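Local coordinates for putative nucleoprotein (Infectious salmon anemia virus, PDB 4EWC) that encapsidates the negative-strand viral RNA, protecting it from nucleases and forming the ribonucleoprotein that serves as template for transcription and replication, at residues Glu170-Asn176 / Val212-Asn216. Numbering follows the deposited sequence.
Sequences EMSIWQN and VVTAN
Asn176 reads both polar backbone atoms of Thr214 with its single flat amide. Its OD1 accepts the Thr214 N-H at 3.1 Å, in the carbonyl plane and on a lone pair, while its ND2 gives a hydrogen to Thr214 O at 3.3 Å in a nearly straight bond (N-H...O 167°). The primary amide suits this place because it carries a donor and an acceptor side by side, matching the N-H and C=O of one strand residue. The other hydrogen of Asn176 ND2 goes to Glu170 O at 2.6 Å, so three bonds fix the rotation of the buried amide. Glu170 O also takes the N-H of Ile173, which arrives from the opposite face of the carbonyl plane.

Around this amide pack mostly aliphatic groups. Val213 crosses Asn176 at about a right angle, its CG1 lying 3.6 Å from Asn176 OD1. At the helix start, Ile173 turns CD1 to within 3.7 Å of Thr214 O; its CG2, anti to the backbone N (chi1 of -62° sets CG1 beside that N), meets the Thr214 methyl CG2 at 4.1 Å. A branched aliphatic chain thus covers the threonine with two arms. The extended Glu170 chain runs alongside, CG beside Thr214 O and OE2 3.8 Å from Ala215 CA; its OE1 is hydrogen-bonded to Ser167 N.

Further out, strand 209-214 pairs antiparallel with strand 219-224, Val213 in backbone hydrogen bonding with Lys220, and Gln175 NE2 reaches Gly431 O. Ile173 is the N-cap residue of helix 174-188. The first turn of that helix packs on the end of strand 209-214, and its asparagine docks a two-stranded antiparallel beta-hairpin onto the helical body of this nucleoprotein through a side-chain amide bonded to the main chain of the strand.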
loop_
_atom_site.group_PDB
_atom_site.type_symbol
_atom_site.label_atom_id
_atom_site.label_comp_id
_atom_site.label_asym_id
_atom_site.label_seq_id
_atom_site.Cartn_x
_atom_site.Cartn_y
_atom_site.Cartn_z
ATOM N N GLU A 170 19.584 4.906 30.453
ATOM C CA GLU A 170 18.902 3.626 30.377
ATOM C C GLU A 170 17.376 3.788 30.284
ATOM O O GLU A 170 16.720 3.108 29.487
ATOM C CB GLU A 170 19.300 2.737 31.561
ATOM C CG GLU A 170 20.707 2.189 31.411
ATOM C CD GLU A 170 21.261 1.462 32.637
ATOM O OE1 GLU A 170 20.872 1.781 33.784
ATOM O OE2 GLU A 170 22.114 0.568 32.433
HETATM N N MSE A 171 16.817 4.698 31.075
HETATM C CA MSE A 171 15.389 4.923 31.029
HETATM C C MSE A 171 14.940 5.576 29.716
HETATM O O MSE A 171 13.759 5.579 29.395
HETATM C CB MSE A 171 14.916 5.725 32.238
HETATM C CG MSE A 171 14.561 4.852 33.424
HETATM SE SE MSE A 171 14.294 5.744 35.210
HETATM C CE MSE A 171 13.062 7.174 34.648
ATOM N N SER A 172 15.873 6.129 28.951
ATOM C CA SER A 172 15.517 6.724 27.660
ATOM C C SER A 172 15.529 5.675 26.530
ATOM O O SER A 172 15.169 5.960 25.382
ATOM C CB SER A 172 16.430 7.925 27.323
ATOM O OG SER A 172 17.769 7.523 27.136
ATOM N N ILE A 173 15.930 4.459 26.872
ATOM C CA ILE A 173 15.960 3.379 25.904
ATOM C C ILE A 173 14.618 2.662 25.828
ATOM O O ILE A 173 14.099 2.160 26.836
ATOM C CB ILE A 173 17.073 2.379 26.215
ATOM C CG1 ILE A 173 18.421 3.084 26.130
ATOM C CG2 ILE A 173 17.025 1.201 25.239
ATOM C CD1 ILE A 173 19.577 2.320 26.770
ATOM N N TRP A 174 14.081 2.620 24.614
ATOM C CA TRP A 174 12.764 2.056 24.323
ATOM C C TRP A 174 12.457 0.741 25.037
ATOM O O TRP A 174 11.475 0.643 25.775
ATOM C CB TRP A 174 12.602 1.875 22.819
ATOM C CG TRP A 174 11.298 1.345 22.495
ATOM C CD1 TRP A 174 10.132 2.029 22.468
ATOM C CD2 TRP A 174 10.986 -0.016 22.177
ATOM N NE1 TRP A 174 9.099 1.185 22.141
ATOM C CE2 TRP A 174 9.598 -0.078 21.957
ATOM C CE3 TRP A 174 11.748 -1.185 22.048
ATOM C CZ2 TRP A 174 8.949 -1.267 21.607
ATOM C CZ3 TRP A 174 11.101 -2.351 21.718
ATOM C CH2 TRP A 174 9.711 -2.381 21.492
ATOM N N GLN A 175 13.319 -0.250 24.826
ATOM C CA GLN A 175 13.175 -1.556 25.463
ATOM C C GLN A 175 12.926 -1.434 26.948
ATOM O O GLN A 175 12.208 -2.252 27.520
ATOM C CB GLN A 175 14.422 -2.435 25.255
ATOM C CG GLN A 175 14.560 -3.080 23.897
ATOM C CD GLN A 175 15.210 -2.153 22.897
ATOM O OE1 GLN A 175 15.349 -0.949 23.145
ATOM N NE2 GLN A 175 15.628 -2.710 21.761
ATOM N N ASN A 176 13.527 -0.418 27.572
ATOM C CA ASN A 176 13.453 -0.289 29.022
ATOM C C ASN A 176 12.087 0.235 29.538
ATOM O O ASN A 176 11.567 -0.245 30.560
ATOM C CB ASN A 176 14.642 0.503 29.557
ATOM C CG ASN A 176 15.994 -0.212 29.328
ATOM O OD1 ASN A 176 16.098 -1.428 29.434
ATOM N ND2 ASN A 176 17.027 0.565 29.014
ATOM N N VAL A 212 15.686 -7.851 32.891
ATOM C CA VAL A 212 16.660 -7.704 31.815
ATOM C C VAL A 212 16.656 -6.266 31.258
ATOM O O VAL A 212 15.637 -5.789 30.745
ATOM C CB VAL A 212 16.417 -8.761 30.712
ATOM C CG1 VAL A 212 16.996 -8.306 29.399
ATOM C CG2 VAL A 212 16.972 -10.119 31.131
ATOM N N VAL A 213 17.803 -5.590 31.371
ATOM C CA VAL A 213 17.935 -4.178 31.004
ATOM C C VAL A 213 18.983 -3.954 29.912
ATOM O O VAL A 213 20.054 -4.546 29.948
ATOM C CB VAL A 213 18.349 -3.329 32.247
ATOM C CG1 VAL A 213 18.758 -1.916 31.846
ATOM C CG2 VAL A 213 17.229 -3.299 33.274
ATOM N N THR A 214 18.681 -3.087 28.953
ATOM C CA THR A 214 19.661 -2.707 27.939
ATOM C C THR A 214 20.576 -1.593 28.454
ATOM O O THR A 214 20.080 -0.594 28.975
ATOM C CB THR A 214 18.972 -2.288 26.627
ATOM O OG1 THR A 214 18.375 -3.448 26.024
ATOM C CG2 THR A 214 19.984 -1.673 25.669
ATOM N N ALA A 215 21.895 -1.757 28.306
ATOM C CA ALA A 215 22.874 -0.864 28.946
ATOM C C ALA A 215 23.586 0.071 27.975
ATOM O O ALA A 215 23.134 1.186 27.716
ATOM C CB ALA A 215 23.905 -1.679 29.740
ATOM N N ASN A 216 24.745 -0.383 27.500
ATOM C CA ASN A 216 25.534 0.306 26.469
ATOM C C ASN A 216 25.580 -0.597 25.243
ATOM O O ASN A 216 26.643 -0.867 24.705
ATOM C CB ASN A 216 26.961 0.557 26.949
#